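Local coordinates for SPbeta prophage-derived uncharacterized protein YorR (Bacillus subtilis, PDB 3KB2) that binds guanosine-3'-monophosphate-5'-diphosphate and magnesium, and is perhaps a dTMP kinase-like nucleotide kinase, although its natural substrate is not established, at residues S40-E43 and K44-E47; F46-F49 and N50-D54; I60-F63 and V64-L68; S78-T81 and E82-R86; K110-R113 and V114-D117. All blocks are in the same frame, centred on the assembly; numbering follows the deposited sequence.

In the fold
All five contacts are local, and they range from the heart of the chain to its rim. Contact 3, where strand 58-61 of the parallel sheet turns into helix 64-70, is the most buried and joins an apolar ring to polar groups near the nucleotide site. Contacts 1 and 2 follow helix 42-52 from its exposed start to its partly buried end, sharing Phe46 and Glu47. Contact 4 caps helix 82-92 and meets contact 1 through Asn42 and Gln84; its Leu80 packs on residues of contacts 2 and 3. Contact 5, about 8 Å from contact 3 but 19 Å or more from the others (nearest atoms), closes an arginine-rich helix beside the ligand.

Contact 1: residues S40-E43 and K44-E47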
loop_
_atom_site.group_PDB
_atom_site.type_symbol
_atom_site.label_atom_id
_atom_site.label_comp_id
_atom_site.label_asym_id
_atom_site.label_seq_id
_atom_site.Cartn_x
_atom_site.Cartn_y
_atom_site.Cartn_z
ATOM N N SER A 40 4.677 7.987 -14.104
ATOM C CA SER A 40 4.719 8.432 -15.494
ATOM C C SER A 40 6.054 9.092 -15.878
ATOM O O SER A 40 6.196 9.658 -16.971
ATOM C CB SER A 40 3.533 9.364 -15.801
ATOM O OG SER A 40 3.583 10.570 -15.063
ATOM N N GLY A 41 7.034 9.006 -14.977
ATOM C CA GLY A 41 8.353 9.557 -15.257
ATOM C C GLY A 41 8.712 10.858 -14.569
ATOM O O GLY A 41 7.840 11.626 -14.193
ATOM N N ASN A 42 10.005 11.124 -14.427
ATOM C CA ASN A 42 10.434 12.344 -13.767
ATOM C C ASN A 42 10.010 13.660 -14.460
ATOM O O ASN A 42 9.535 14.582 -13.793
ATOM C CB ASN A 42 11.949 12.310 -13.534
ATOM C CG ASN A 42 12.452 13.559 -12.832
ATOM O OD1 ASN A 42 12.617 14.598 -13.460
ATOM N ND2 ASN A 42 12.684 13.467 -11.524
ATOM N N GLU A 43 10.174 13.750 -15.778
ATOM C CA GLU A 43 9.784 14.950 -16.523
ATOM C C GLU A 43 8.322 15.318 -16.215
ATOM O O GLU A 43 8.004 16.474 -15.922
ATOM C CB GLU A 43 9.923 14.719 -18.036
ATOM C CG GLU A 43 11.284 14.191 -18.533
ATOM C CD GLU A 43 11.687 12.823 -17.957
ATOM O OE1 GLU A 43 10.892 11.853 -18.016
ATOM O OE2 GLU A 43 12.827 12.724 -17.454
ATOM N N LYS A 44 7.431 14.334 -16.312
ATOM C CA LYS A 44 6.022 14.565 -16.029
ATOM C C LYS A 44 5.897 14.994 -14.563
ATOM O O LYS A 44 5.142 15.918 -14.247
ATOM C CB LYS A 44 5.186 13.289 -16.229
ATOM C CG LYS A 44 5.148 12.686 -17.637
ATOM C CD LYS A 44 4.337 13.513 -18.615
ATOM C CE LYS A 44 4.336 12.890 -20.008
ATOM N NZ LYS A 44 3.627 13.772 -20.985
ATOM N N LEU A 45 6.641 14.323 -13.678
ATOM C CA LEU A 45 6.602 14.600 -12.235
ATOM C C LEU A 45 6.969 16.034 -11.912
ATOM O O LEU A 45 6.207 16.754 -11.269
ATOM C CB LEU A 45 7.551 13.658 -11.472
ATOM C CG LEU A 45 7.626 13.759 -9.941
ATOM C CD1 LEU A 45 6.325 13.307 -9.302
ATOM C CD2 LEU A 45 8.772 12.891 -9.445
ATOM N N PHE A 46 8.144 16.441 -12.362
ATOM C CA PHE A 46 8.635 17.787 -12.116
ATOM C C PHE A 46 7.719 18.861 -12.694
ATOM O O PHE A 46 7.464 19.887 -12.055
ATOM C CB PHE A 46 10.034 17.944 -12.705
ATOM C CG PHE A 46 10.619 19.301 -12.493
ATOM C CD1 PHE A 46 10.902 19.756 -11.206
ATOM C CD2 PHE A 46 10.870 20.135 -13.575
ATOM C CE1 PHE A 46 11.425 21.029 -11.002
ATOM C CE2 PHE A 46 11.393 21.408 -13.382
ATOM C CZ PHE A 46 11.671 21.859 -12.097
ATOM N N GLU A 47 7.237 18.621 -13.907
ATOM C CA GLU A 47 6.345 19.559 -14.579
ATOM C C GLU A 47 5.110 19.865 -13.703
ATOM O O GLU A 47 4.736 21.028 -13.503
ATOM C CB GLU A 47 5.924 18.968 -15.927
ATOM C CG GLU A 47 4.930 19.804 -16.709
ATOM C CD GLU A 47 4.451 19.104 -17.978
ATOM O OE1 GLU A 47 3.827 18.018 -17.867
ATOM O OE2 GLU A 47 4.702 19.639 -19.085
HETATM O O HOH W 1 8.029 11.551 -17.644
#
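Asn42 and Phe46 make the firm side of this turn: the amide Phe46 N reaches the carbonyl Asn42 O at 2.7 Å in an almost linear bond (173°). The same carbonyl oxygen lies 3.2 Å from Leu45 CB, so the buried leucine starts out pressed against the backbone of the preceding turn. Leucine suits the place because it sits on the inner side of the helix, where its side chain touches Ser78. The side chain of Asn42 is held from outside the turn, its OD1 taking a hydrogen bond from Gln84 NE2. All this is the first turn of helix 42-52, with Gly41 at the N-cap. Glycine belongs there because phi is positive (105°) and a side chain would collide with the carbonyl oxygen before it; Gly41 O then accepts from Leu45 N at 3.0 Å. The other side faces solvent and is put together more loosely. Ser40 OG rests 3.4 Å from Lys44 CB, while its own hydrogen bond goes back to Leu37 O. Lysine tolerates this edge well, since its aliphatic base touches the serine and its amino end leads away. Glu43 folds back at its second torsion (chi2 61°), which carries the carboxylate over the start of the helix. A water links three groups here: it donates to Ser40 O at 2.7 Å and to Glu43 OE1 at 2.9 Å, and accepts from Lys44 N at 3.1 Å.

Contact 2: residues F46-F49 and N50-D54; sequences FEHF and NKLAD
The His48 imidazole, directed by a CG anti to the backbone N (chi1 -171°), crosses Leu52 at a slant; Leu52 CG lies over one ring face, and the nearest approach is Leu52 CD1 to His48 NE2 at 3.8 Å. The Phe49 ring meets the same methyl differently: Leu52 CD1 lies at its edge, near the ring plane, 4.4 Å from Phe49 CD1. Leucine also packs on Phe63, whose ring stands at about 80° to that of Phe49. This is the second half of helix 42-52, an amphipathic helix that turns Phe49 and Leu52 inward and Glu47 and Lys51 to solvent. On that outer side the two charged chains run alongside each other, pointing the same way. Lys51 CE lies 3.7 Å from Glu47 CG, so the contact is largely aliphatic; the ion pair between Glu47 OE1 and Lys51 NZ is long, at 3.8 Å. The helical carbonyls are used in turn, with Asn50 N bonded to Phe46 O at 2.8 Å and Ala53 N to Phe49 O at 2.9 Å. Ala53 is small enough to sit buried against Ile92 of helix 82-92, and beyond it Asp54 OD1 forms a salt bridge with Lys91.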
loop_
_atom_site.group_PDB
_atom_site.type_symbol
_atom_site.label_atom_id
_atom_site.label_comp_id
_atom_site.label_asym_id
_atom_site.label_seq_id
_atom_site.Cartn_x
_atom_site.Cartn_y
_atom_site.Cartn_z
ATOM N N PHE A 46 8.144 16.441 -12.362
ATOM C CA PHE A 46 8.635 17.787 -12.116
ATOM C C PHE A 46 7.719 18.861 -12.694
ATOM O O PHE A 46 7.464 19.887 -12.055
ATOM C CB PHE A 46 10.034 17.944 -12.705
ATOM C CG PHE A 46 10.619 19.301 -12.493
ATOM C CD1 PHE A 46 10.902 19.756 -11.206
ATOM C CD2 PHE A 46 10.870 20.135 -13.575
ATOM C CE1 PHE A 46 11.425 21.029 -11.002
ATOM C CE2 PHE A 46 11.393 21.408 -13.382
ATOM C CZ PHE A 46 11.671 21.859 -12.097
ATOM N N GLU A 47 7.237 18.621 -13.907
ATOM C CA GLU A 47 6.345 19.559 -14.579
ATOM C C GLU A 47 5.110 19.865 -13.703
ATOM O O GLU A 47 4.736 21.028 -13.503
ATOM C CB GLU A 47 5.924 18.968 -15.927
ATOM C CG GLU A 47 4.930 19.804 -16.709
ATOM C CD GLU A 47 4.451 19.104 -17.978
ATOM O OE1 GLU A 47 3.827 18.018 -17.867
ATOM O OE2 GLU A 47 4.702 19.639 -19.085
ATOM N N HIS A 48 4.497 18.819 -13.167
ATOM C CA HIS A 48 3.326 18.982 -12.320
ATOM C C HIS A 48 3.625 19.754 -11.032
ATOM O O HIS A 48 2.851 20.629 -10.629
ATOM C CB HIS A 48 2.744 17.620 -11.961
ATOM C CG HIS A 48 1.426 17.707 -11.267
ATOM N ND1 HIS A 48 0.287 18.159 -11.896
ATOM C CD2 HIS A 48 1.076 17.473 -9.978
ATOM C CE1 HIS A 48 -0.708 18.207 -11.025
ATOM N NE2 HIS A 48 -0.253 17.795 -9.855
ATOM N N PHE A 49 4.744 19.427 -10.385
ATOM C CA PHE A 49 5.116 20.096 -9.149
ATOM C C PHE A 49 5.429 21.552 -9.401
ATOM O O PHE A 49 5.128 22.413 -8.578
ATOM C CB PHE A 49 6.326 19.417 -8.501
ATOM C CG PHE A 49 5.986 18.163 -7.754
ATOM C CD1 PHE A 49 4.830 18.094 -6.984
ATOM C CD2 PHE A 49 6.824 17.056 -7.805
ATOM C CE1 PHE A 49 4.511 16.945 -6.273
ATOM C CE2 PHE A 49 6.517 15.896 -7.097
ATOM C CZ PHE A 49 5.357 15.840 -6.329
ATOM N N ASN A 50 6.024 21.829 -10.550
ATOM C CA ASN A 50 6.374 23.196 -10.891
ATOM C C ASN A 50 5.127 24.042 -11.100
ATOM O O ASN A 50 5.113 25.215 -10.753
ATOM C CB ASN A 50 7.229 23.227 -12.154
ATOM C CG ASN A 50 8.200 24.375 -12.152
ATOM O OD1 ASN A 50 8.717 24.766 -13.188
ATOM N ND2 ASN A 50 8.467 24.916 -10.972
ATOM N N LYS A 51 4.090 23.448 -11.684
ATOM C CA LYS A 51 2.839 24.167 -11.909
ATOM C C LYS A 51 2.189 24.474 -10.573
ATOM O O LYS A 51 1.657 25.565 -10.368
ATOM C CB LYS A 51 1.865 23.343 -12.748
ATOM C CG LYS A 51 2.203 23.281 -14.218
ATOM C CD LYS A 51 1.355 22.238 -14.905
ATOM C CE LYS A 51 1.957 21.874 -16.250
ATOM N NZ LYS A 51 1.273 20.712 -16.897
ATOM N N LEU A 52 2.213 23.511 -9.660
ATOM C CA LEU A 52 1.622 23.761 -8.362
ATOM C C LEU A 52 2.397 24.885 -7.709
ATOM O O LEU A 52 1.818 25.730 -7.054
ATOM C CB LEU A 52 1.677 22.510 -7.492
ATOM C CG LEU A 52 0.849 21.364 -8.047
ATOM C CD1 LEU A 52 0.986 20.146 -7.136
ATOM C CD2 LEU A 52 -0.613 21.807 -8.167
ATOM N N ALA A 53 3.709 24.902 -7.918
ATOM C CA ALA A 53 4.556 25.927 -7.332
ATOM C C ALA A 53 4.183 27.331 -7.790
ATOM O O ALA A 53 4.594 28.321 -7.182
ATOM C CB ALA A 53 6.011 25.649 -7.640
ATOM N N ASP A 54 3.417 27.429 -8.868
ATOM C CA ASP A 54 2.995 28.741 -9.351
ATOM C C ASP A 54 1.745 29.198 -8.611
ATOM O O ASP A 54 1.495 30.392 -8.484
ATOM C CB ASP A 54 2.722 28.693 -10.853
ATOM C CG ASP A 54 3.993 28.650 -11.665
ATOM O OD1 ASP A 54 4.870 29.512 -11.430
ATOM O OD2 ASP A 54 4.114 27.767 -12.539
#

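Contact 3: residues I60-F63 and V64-L68; sequences IDRF and VYSNL
Arg62 and Phe63 lead from parallel strand 58-61 into helix 64-70, the strand-to-helix turn of a P-loop kinase fold; the Asp61-Arg62 pair here is consistent with the one that follows the corresponding strand in thymidylate kinases. Phe63 holds the N-cap position, and its carbonyl oxygen accepts from Asn67 N at 3.3 Å, with the donor in the carbonyl plane. The phenyl ring is clamped between aliphatic groups. Val64 CG1 stands 3.9 Å from its centroid, only 4° off the ring normal, a CH-pi contact, while Ile60 CD1 covers the opposite face 4.1 Å above the plane. With CG1 beside its own backbone N (chi1 -64°), Val64 sends one methyl to Phe63 and keeps the other, CG2, 3.7 Å above the Tyr65 ring. A beta-branched residue thus serves two rings at once. On the polar side Ser66 OG lies 3.9 Å from Arg62 CD, a small hydroxyl beside the arginine stem; it hydrogen-bonds to Tyr132 and to Glu7 OE1, which also accepts from Phe63 N and so ties the start of the helix to strand 3-7. The Arg62 side chain comes to about 6 Å, nearest atoms, from the bound magnesium ion, and Asp61 OD1 bonds to Ser15 of the nucleotide pocket. Around this junction, strand 58-61 pairs with strands 3-7 and 29-31, and Leu85 and Ile88 of helix 82-92 close over Val64.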
loop_
_atom_site.group_PDB
_atom_site.type_symbol
_atom_site.label_atom_id
_atom_site.label_comp_id
_atom_site.label_asym_id
_atom_site.label_seq_id
_atom_site.Cartn_x
_atom_site.Cartn_y
_atom_site.Cartn_z
ATOM N N ILE A 60 -2.205 22.476 -0.369
ATOM C CA ILE A 60 -1.709 21.294 -1.062
ATOM C C ILE A 60 -1.618 20.125 -0.076
ATOM O O ILE A 60 -0.768 20.119 0.818
ATOM C CB ILE A 60 -0.314 21.566 -1.695
ATOM C CG1 ILE A 60 -0.440 22.690 -2.737
ATOM C CG2 ILE A 60 0.248 20.287 -2.297
ATOM C CD1 ILE A 60 0.843 23.038 -3.474
ATOM N N ASP A 61 -2.511 19.153 -0.238
ATOM C CA ASP A 61 -2.570 17.961 0.610
ATOM C C ASP A 61 -1.541 16.967 0.058
ATOM O O ASP A 61 -1.828 16.245 -0.889
ATOM C CB ASP A 61 -3.995 17.378 0.548
ATOM C CG ASP A 61 -4.242 16.274 1.572
ATOM O OD1 ASP A 61 -5.414 15.893 1.727
ATOM O OD2 ASP A 61 -3.285 15.790 2.210
ATOM N N ARG A 62 -0.348 16.960 0.654
ATOM C CA ARG A 62 0.770 16.106 0.243
ATOM C C ARG A 62 1.457 16.729 -0.971
ATOM O O ARG A 62 0.804 17.054 -1.964
ATOM C CB ARG A 62 0.292 14.694 -0.075
ATOM C CG ARG A 62 -0.321 14.007 1.126
ATOM C CD ARG A 62 0.040 12.543 1.148
ATOM N NE ARG A 62 -0.489 11.860 -0.021
ATOM C CZ ARG A 62 -0.400 10.551 -0.217
ATOM N NH1 ARG A 62 0.203 9.781 0.687
ATOM N NH2 ARG A 62 -0.912 10.013 -1.316
ATOM N N PHE A 63 2.777 16.880 -0.893
ATOM C CA PHE A 63 3.514 17.526 -1.967
ATOM C C PHE A 63 4.898 16.900 -2.247
ATOM O O PHE A 63 5.036 15.678 -2.232
ATOM C CB PHE A 63 3.609 19.025 -1.610
ATOM C CG PHE A 63 3.942 19.926 -2.772
ATOM C CD1 PHE A 63 3.601 19.578 -4.077
ATOM C CD2 PHE A 63 4.589 21.139 -2.552
ATOM C CE1 PHE A 63 3.903 20.430 -5.143
ATOM C CE2 PHE A 63 4.891 21.991 -3.612
ATOM C CZ PHE A 63 4.550 21.633 -4.906
ATOM N N VAL A 64 5.903 17.740 -2.512
ATOM C CA VAL A 64 7.258 17.284 -2.831
ATOM C C VAL A 64 7.924 16.418 -1.766
ATOM O O VAL A 64 8.712 15.538 -2.093
ATOM C CB VAL A 64 8.223 18.478 -3.150
ATOM C CG1 VAL A 64 7.768 19.212 -4.413
ATOM C CG2 VAL A 64 8.279 19.452 -1.961
ATOM N N TYR A 65 7.627 16.652 -0.497
ATOM C CA TYR A 65 8.263 15.853 0.537
ATOM C C TYR A 65 7.725 14.435 0.581
ATOM O O TYR A 65 8.503 13.493 0.706
ATOM C CB TYR A 65 8.154 16.568 1.881
ATOM C CG TYR A 65 8.833 17.918 1.812
ATOM C CD1 TYR A 65 10.209 18.019 1.546
ATOM C CD2 TYR A 65 8.093 19.095 1.910
ATOM C CE1 TYR A 65 10.818 19.255 1.372
ATOM C CE2 TYR A 65 8.689 20.331 1.740
ATOM C CZ TYR A 65 10.044 20.411 1.469
ATOM O OH TYR A 65 10.605 21.660 1.292
ATOM N N SER A 66 6.410 14.264 0.455
ATOM C CA SER A 66 5.860 12.917 0.439
ATOM C C SER A 66 6.443 12.178 -0.768
ATOM O O SER A 66 6.621 10.966 -0.723
ATOM C CB SER A 66 4.338 12.945 0.314
ATOM O OG SER A 66 3.750 13.623 1.397
ATOM N N ASN A 67 6.730 12.899 -1.853
ATOM C CA ASN A 67 7.298 12.252 -3.027
ATOM C C ASN A 67 8.629 11.607 -2.672
ATOM O O ASN A 67 8.881 10.464 -3.038
ATOM C CB ASN A 67 7.510 13.237 -4.168
ATOM C CG ASN A 67 8.239 12.610 -5.333
ATOM O OD1 ASN A 67 7.697 11.771 -6.044
ATOM N ND2 ASN A 67 9.478 13.009 -5.527
ATOM N N LEU A 68 9.472 12.342 -1.954
ATOM C CA LEU A 68 10.769 11.842 -1.525
ATOM C C LEU A 68 10.669 10.587 -0.658
ATOM O O LEU A 68 11.538 9.713 -0.715
ATOM C CB LEU A 68 11.513 12.938 -0.760
ATOM C CG LEU A 68 12.400 13.854 -1.608
ATOM C CD1 LEU A 68 11.690 14.262 -2.887
ATOM C CD2 LEU A 68 12.775 15.083 -0.778
#

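Contact 4: residues S78-T81 and E82-R86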
loop_
_atom_site.group_PDB
_atom_site.type_symbol
_atom_site.label_atom_id
_atom_site.label_comp_id
_atom_site.label_asym_id
_atom_site.label_seq_id
_atom_site.Cartn_x
_atom_site.Cartn_y
_atom_site.Cartn_z
ATOM N N SER A 78 8.822 7.650 -9.809
ATOM C CA SER A 78 9.730 8.783 -9.956
ATOM C C SER A 78 9.910 9.661 -8.725
ATOM O O SER A 78 8.985 9.876 -7.943
ATOM C CB SER A 78 9.282 9.672 -11.115
ATOM O OG SER A 78 9.304 8.947 -12.326
ATOM N N ILE A 79 11.119 10.185 -8.584
ATOM C CA ILE A 79 11.448 11.054 -7.472
ATOM C C ILE A 79 12.110 12.324 -7.973
ATOM O O ILE A 79 12.790 12.320 -8.996
ATOM C CB ILE A 79 12.401 10.357 -6.472
ATOM C CG1 ILE A 79 12.668 11.277 -5.286
ATOM C CG2 ILE A 79 13.736 10.037 -7.134
ATOM C CD1 ILE A 79 13.264 10.536 -4.108
ATOM N N LEU A 80 11.896 13.424 -7.267
ATOM C CA LEU A 80 12.537 14.666 -7.663
ATOM C C LEU A 80 14.030 14.546 -7.400
ATOM O O LEU A 80 14.446 13.790 -6.528
ATOM C CB LEU A 80 11.997 15.821 -6.838
ATOM C CG LEU A 80 10.565 16.184 -7.169
ATOM C CD1 LEU A 80 10.026 17.074 -6.096
ATOM C CD2 LEU A 80 10.515 16.839 -8.532
ATOM N N THR A 81 14.835 15.283 -8.159
ATOM C CA THR A 81 16.273 15.275 -7.942
ATOM C C THR A 81 16.542 16.387 -6.931
ATOM O O THR A 81 15.672 17.223 -6.671
ATOM C CB THR A 81 17.087 15.593 -9.229
ATOM O OG1 THR A 81 16.738 16.892 -9.715
ATOM C CG2 THR A 81 16.826 14.562 -10.305
ATOM N N GLU A 82 17.740 16.390 -6.357
ATOM C CA GLU A 82 18.115 17.414 -5.396
ATOM C C GLU A 82 17.930 18.790 -6.008
ATOM O O GLU A 82 17.381 19.692 -5.384
ATOM C CB GLU A 82 19.582 17.254 -4.988
ATOM C CG GLU A 82 19.890 15.999 -4.191
ATOM C CD GLU A 82 21.351 15.920 -3.773
ATOM O OE1 GLU A 82 22.225 15.772 -4.665
ATOM O OE2 GLU A 82 21.625 16.008 -2.549
ATOM N N ARG A 83 18.392 18.939 -7.240
ATOM C CA ARG A 83 18.299 20.211 -7.922
ATOM C C ARG A 83 16.854 20.658 -8.120
ATOM O O ARG A 83 16.521 21.804 -7.847
ATOM C CB ARG A 83 19.032 20.135 -9.265
ATOM C CG ARG A 83 19.136 21.457 -10.001
ATOM C CD ARG A 83 19.699 21.265 -11.403
ATOM N NE ARG A 83 19.691 22.507 -12.180
ATOM C CZ ARG A 83 19.934 22.575 -13.488
ATOM N NH1 ARG A 83 19.897 23.747 -14.108
ATOM N NH2 ARG A 83 20.205 21.469 -14.179
ATOM N N GLN A 84 15.986 19.762 -8.582
ATOM C CA GLN A 84 14.589 20.133 -8.804
ATOM C C GLN A 84 13.921 20.533 -7.485
ATOM O O GLN A 84 13.261 21.573 -7.408
ATOM C CB GLN A 84 13.832 18.974 -9.457
ATOM C CG GLN A 84 14.490 18.501 -10.740
ATOM C CD GLN A 84 13.829 17.283 -11.348
ATOM O OE1 GLN A 84 13.555 16.296 -10.660
ATOM N NE2 GLN A 84 13.584 17.336 -12.653
ATOM N N LEU A 85 14.107 19.715 -6.449
ATOM C CA LEU A 85 13.523 20.000 -5.146
ATOM C C LEU A 85 13.964 21.380 -4.687
ATOM O O LEU A 85 13.161 22.188 -4.235
ATOM C CB LEU A 85 13.966 18.959 -4.114
ATOM C CG LEU A 85 13.578 19.281 -2.663
ATOM C CD1 LEU A 85 12.068 19.295 -2.534
ATOM C CD2 LEU A 85 14.186 18.252 -1.715
ATOM N N ARG A 86 15.254 21.645 -4.805
ATOM C CA ARG A 86 15.806 22.923 -4.400
ATOM C C ARG A 86 15.183 24.047 -5.235
ATOM O O ARG A 86 14.928 25.134 -4.736
ATOM C CB ARG A 86 17.321 22.866 -4.574
ATOM C CG ARG A 86 18.080 24.100 -4.183
ATOM C CD ARG A 86 19.574 23.808 -4.193
ATOM N NE ARG A 86 20.038 23.306 -5.486
ATOM C CZ ARG A 86 20.640 22.130 -5.664
ATOM N NH1 ARG A 86 20.852 21.323 -4.631
ATOM N NH2 ARG A 86 21.042 21.766 -6.874
#
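Thr81 and Gln84 are brought together by two first torsions. In Thr81, chi1 of 60° sets OG1 between the backbone N and the carbonyl carbon, turned toward the amides that follow; in Gln84, chi1 of -55° places CG beside its own N, and the chain then extends back over the threonine. Two reciprocal bonds result. Gln84 N donates to Thr81 OG1 at 3.2 Å in a nearly straight line (165°), and Thr81 N donates to Gln84 OE1 at 3.0 Å. Threonine suits the position by offering an acceptor on a short arm, and its methyl CG2 adds a contact of 3.7 Å to Gln84 OE1. Glutamine has the reach to return to the backbone while its other amide atom, NE2, is engaged elsewhere. Leu80 crosses the glutamine on the inner side, with CD2 at 3.8 Å from Gln84 OE1, and buries its end against Phe46, Phe49 and Val64. Leu85 N reaches Thr81 O at 3.0 Å, the first regular turn of the helix. The chains of Glu82 and Arg83, by contrast, lead outward. The reciprocal pair, N-cap side chain to the amide of the third helical residue and the side chain of that residue back to the N-cap amide, makes a capping box, and here it starts helix 82-92.

Contact 5: residues K110-R113 and V114-D117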
loop_
_atom_site.group_PDB
_atom_site.type_symbol
_atom_site.label_atom_id
_atom_site.label_comp_id
_atom_site.label_asym_id
_atom_site.label_seq_id
_atom_site.Cartn_x
_atom_site.Cartn_y
_atom_site.Cartn_z
ATOM N N LYS A 110 -2.835 2.422 15.568
ATOM C CA LYS A 110 -4.194 2.376 16.108
ATOM C C LYS A 110 -5.197 2.937 15.093
ATOM O O LYS A 110 -6.239 2.351 14.838
ATOM C CB LYS A 110 -4.277 3.195 17.404
ATOM C CG LYS A 110 -5.621 3.100 18.113
ATOM C CD LYS A 110 -6.178 4.473 18.469
ATOM C CE LYS A 110 -5.278 5.235 19.429
ATOM N NZ LYS A 110 -5.134 4.492 20.714
ATOM N N ARG A 111 -4.880 4.079 14.509
ATOM C CA ARG A 111 -5.784 4.681 13.555
ATOM C C ARG A 111 -5.972 3.809 12.329
ATOM O O ARG A 111 -7.020 3.854 11.701
ATOM C CB ARG A 111 -5.279 6.075 13.187
ATOM C CG ARG A 111 -5.280 7.003 14.390
ATOM C CD ARG A 111 -4.789 8.393 14.063
ATOM N NE ARG A 111 -4.836 9.224 15.258
ATOM C CZ ARG A 111 -4.186 10.372 15.400
ATOM N NH1 ARG A 111 -3.429 10.840 14.413
ATOM N NH2 ARG A 111 -4.283 11.036 16.545
ATOM N N LEU A 112 -4.961 3.015 11.993
ATOM C CA LEU A 112 -5.034 2.105 10.844
ATOM C C LEU A 112 -5.962 0.934 11.168
ATOM O O LEU A 112 -6.760 0.510 10.334
ATOM C CB LEU A 112 -3.634 1.587 10.493
ATOM C CG LEU A 112 -2.701 2.621 9.841
ATOM C CD1 LEU A 112 -1.286 2.077 9.714
ATOM C CD2 LEU A 112 -3.259 2.973 8.478
ATOM N N ARG A 113 -5.855 0.418 12.389
ATOM C CA ARG A 113 -6.709 -0.677 12.811
ATOM C C ARG A 113 -8.158 -0.229 12.714
ATOM O O ARG A 113 -8.964 -0.863 12.045
ATOM C CB ARG A 113 -6.410 -1.086 14.252
ATOM C CG ARG A 113 -5.105 -1.829 14.446
ATOM C CD ARG A 113 -5.078 -2.539 15.798
ATOM N NE ARG A 113 -4.983 -1.633 16.942
ATOM C CZ ARG A 113 -3.861 -1.045 17.360
ATOM N NH1 ARG A 113 -2.710 -1.255 16.726
ATOM N NH2 ARG A 113 -3.884 -0.259 18.436
ATOM N N VAL A 114 -8.491 0.874 13.373
ATOM C CA VAL A 114 -9.864 1.353 13.332
ATOM C C VAL A 114 -10.314 1.695 11.918
ATOM O O VAL A 114 -11.473 1.486 11.565
ATOM C CB VAL A 114 -10.063 2.588 14.225
ATOM C CG1 VAL A 114 -9.704 2.246 15.656
ATOM C CG2 VAL A 114 -9.227 3.736 13.721
ATOM N N ARG A 115 -9.406 2.223 11.109
ATOM C CA ARG A 115 -9.757 2.566 9.739
ATOM C C ARG A 115 -10.161 1.292 8.999
ATOM O O ARG A 115 -10.974 1.322 8.071
ATOM C CB ARG A 115 -8.565 3.213 9.031
ATOM C CG ARG A 115 -8.817 3.499 7.561
ATOM C CD ARG A 115 -7.574 3.243 6.725
ATOM N NE ARG A 115 -6.835 4.463 6.409
ATOM C CZ ARG A 115 -5.752 4.498 5.639
ATOM N NH1 ARG A 115 -5.279 3.376 5.105
ATOM N NH2 ARG A 115 -5.147 5.652 5.393
ATOM N N GLY A 116 -9.590 0.170 9.427
ATOM C CA GLY A 116 -9.879 -1.103 8.795
ATOM C C GLY A 116 -8.728 -1.513 7.899
ATOM O O GLY A 116 -8.676 -1.130 6.726
ATOM N N ASP A 117 -7.795 -2.284 8.451
ATOM C CA ASP A 117 -6.637 -2.742 7.690
ATOM C C ASP A 117 -6.316 -4.216 7.924
ATOM O O ASP A 117 -6.114 -4.961 6.966
ATOM C CB ASP A 117 -5.406 -1.883 8.015
ATOM C CG ASP A 117 -5.463 -0.502 7.370
ATOM O OD1 ASP A 117 -6.396 0.274 7.679
ATOM O OD2 ASP A 117 -4.570 -0.192 6.551
#
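Gly116 N is gripped by two carbonyls of the preceding turn, Leu112 O at 3.0 Å and Arg113 O at 2.9 Å, the second bond being weak. This is the C-terminal end of helix 105-115. Although poorly ordered, Gly116 appears to leave the helix with positive phi (103°), a conformation that a residue lacking CB adopts easily. Just before this end the helix is still regular, with Val114 N bonded to Lys110 O at 3.1 Å. Val114 CG1 lies 3.6 Å from the same Lys110 O, while the residue as a whole faces solvent. Leu112, the buried member, packs on Cys11 of the nucleotide pocket. Arg111 is fixed by hydrogen bonds to Cys11 O and Thr148 O, and the Arg115 side chain comes to about 5 Å, nearest atoms, from the bound guanosine nucleotide, consistent with the arginine-rich lid region of nucleotide kinases; Arg115 also packs on Glu118 of the second subunit. Arg115 NH1 makes a long salt bridge with the poorly ordered Asp117 OD2 (3.9 Å). Arg115 bends at its second torsion (chi2 -142°), which lays the guanidinium beside Leu112, whose CD2 sits 3.9 Å above the plane, offset toward the rim.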